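Local coordinates for protein Serpin48 (Tenebrio molitor, PDB 3OZQ) that acts as a highly specific serpin in insect innate immunity, inhibiting the protease SPE, at residues A[269-274]-A[370-375]. Numbering follows the deposited sequence.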
# COMPACT_ATOMS: atom_id res chain seq x y z
N PRO A 269 4.85 1.46 -19.99
CA PRO A 269 6.25 1.60 -19.61
C PRO A 269 6.60 0.64 -18.48
O PRO A 269 5.74 0.34 -17.63
CB PRO A 269 6.34 3.03 -19.07
CG PRO A 269 5.11 3.72 -19.56
CD PRO A 269 4.06 2.66 -19.69
N LYS A 270 7.84 0.18 -18.44
CA LYS A 270 8.26 -0.47 -17.20
C LYS A 270 8.53 0.61 -16.16
O LYS A 270 8.91 1.73 -16.48
CB LYS A 270 9.44 -1.41 -17.42
CG LYS A 270 10.66 -0.79 -18.05
CD LYS A 270 11.70 -1.86 -18.32
CE LYS A 270 11.06 -3.05 -19.01
NZ LYS A 270 11.91 -4.26 -18.85
N PHE A 271 8.30 0.29 -14.89
CA PHE A 271 8.53 1.28 -13.86
C PHE A 271 8.86 0.65 -12.52
O PHE A 271 8.42 -0.45 -12.20
CB PHE A 271 7.37 2.28 -13.74
CG PHE A 271 6.03 1.67 -13.38
CD1 PHE A 271 5.16 1.22 -14.36
CD2 PHE A 271 5.63 1.58 -12.05
CE1 PHE A 271 3.93 0.68 -14.03
CE2 PHE A 271 4.39 1.04 -11.72
CZ PHE A 271 3.54 0.58 -12.70
N LYS A 272 9.68 1.35 -11.76
CA LYS A 272 10.02 0.94 -10.42
C LYS A 272 9.80 2.14 -9.53
O LYS A 272 10.17 3.26 -9.90
CB LYS A 272 11.48 0.47 -10.36
CG LYS A 272 11.82 -0.26 -9.08
CD LYS A 272 13.19 -0.92 -9.15
CE LYS A 272 13.71 -1.26 -7.76
NZ LYS A 272 15.13 -1.73 -7.79
N ILE A 273 9.16 1.92 -8.39
CA ILE A 273 8.96 2.98 -7.41
C ILE A 273 9.27 2.49 -6.00
O ILE A 273 8.87 1.39 -5.61
CB ILE A 273 7.51 3.49 -7.39
CG1 ILE A 273 7.03 3.85 -8.81
CG2 ILE A 273 7.38 4.66 -6.40
CD1 ILE A 273 5.51 4.15 -8.92
N GLU A 274 9.97 3.32 -5.24
CA GLU A 274 10.21 3.08 -3.82
C GLU A 274 9.71 4.27 -3.02
O GLU A 274 10.07 5.41 -3.30
CB GLU A 274 11.70 2.89 -3.54
CG GLU A 274 12.23 1.50 -3.81
CD GLU A 274 13.39 1.13 -2.89
OE1 GLU A 274 13.20 1.18 -1.64
OE2 GLU A 274 14.49 0.81 -3.41
N GLY A 370 -0.88 4.25 -6.21
CA GLY A 370 0.21 5.18 -6.43
C GLY A 370 0.10 5.88 -7.77
O GLY A 370 -0.93 5.83 -8.44
N ARG A 371 1.17 6.55 -8.14
CA ARG A 371 1.16 7.31 -9.36
C ARG A 371 2.56 7.35 -9.94
O ARG A 371 3.56 7.16 -9.23
CB ARG A 371 0.65 8.72 -9.09
CG ARG A 371 1.67 9.60 -8.45
CD ARG A 371 1.11 10.96 -8.19
NE ARG A 371 2.12 11.81 -7.59
CZ ARG A 371 2.04 13.13 -7.56
NH1 ARG A 371 1.00 13.74 -8.10
NH2 ARG A 371 3.02 13.84 -7.00
N VAL A 372 2.61 7.57 -11.25
CA VAL A 372 3.84 7.80 -11.96
C VAL A 372 3.66 9.12 -12.71
O VAL A 372 2.71 9.26 -13.49
CB VAL A 372 4.08 6.72 -13.02
CG1 VAL A 372 5.27 7.10 -13.91
CG2 VAL A 372 4.27 5.35 -12.36
N THR A 373 4.53 10.08 -12.45
CA THR A 373 4.50 11.36 -13.15
C THR A 373 5.82 11.54 -13.89
O THR A 373 5.97 12.48 -14.67
CB THR A 373 4.36 12.55 -12.19
OG1 THR A 373 5.58 12.70 -11.46
CG2 THR A 373 3.20 12.34 -11.23
N THR A 374 6.77 10.65 -13.62
CA THR A 374 8.11 10.79 -14.19
C THR A 374 8.78 9.43 -14.37
O THR A 374 8.63 8.54 -13.54
CB THR A 374 8.99 11.69 -13.29
OG1 THR A 374 10.02 12.29 -14.08
CG2 THR A 374 9.64 10.87 -12.18
N LEU A 375 9.51 9.29 -15.48
CA LEU A 375 10.21 8.06 -15.82
C LEU A 375 11.53 8.47 -16.43
O LEU A 375 11.68 9.61 -16.85
CB LEU A 375 9.42 7.26 -16.85
CG LEU A 375 8.58 6.05 -16.42
CD1 LEU A 375 8.31 6.05 -14.92
CD2 LEU A 375 7.29 5.94 -17.24
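L375, V372 and I273 carry most of a mainly apolar contact in which side chains, with no backbone pairing, join two beta layers and the C-terminal loop. L375, near the C-terminus, divides its branches between two neighbours on 269-274. Its CD2 meets the ring of P269 at CB, 3.6 Å away, the two side chains crossing at about a right angle, while L375 CD1 lies 4.1 Å from F271 CB. The tip of the leucine thus spans successive inward-pointing residues, with the K270 side chain turned the other way.

V372 fills the next place with a single methyl. Its CG1 is anti to the backbone N (chi1 171°), which leaves CG2 to do the touching. This methyl sits over one face of the F271 ring, offset toward the rim, with V372 CG2 4.0 Å from F271 CD2. The same CG2 is 3.8 Å from I273 CD1, so it bears on both neighbouring side chains at once. I273 reaches it with the end of its longer branch: CG1 is anti to the carbonyl carbon and the chain is extended beyond it (chi2 170°), bringing I273 CD1 also to 3.6 Å from R371 O, a backbone oxygen.

Strands 271-274 and 370-372 come within 9.1 Å between axes, their N-to-C directions 128° apart. They belong to serpin beta-sheets A and B, joined here by inward side chains without hydrogen bonds between the segments. In sheet A, F271 and I273 are hydrogen-bonded to strand 310-321. In sheet B, 370-375 pairs through G370 with strand 356-362, whose F358 packs against F271, I273 and V372. The R371 side chain leaves on the far side, touches Y23 and L27 of helix 10-29, and forms a salt bridge with E247 and a hydrogen bond with A32 O.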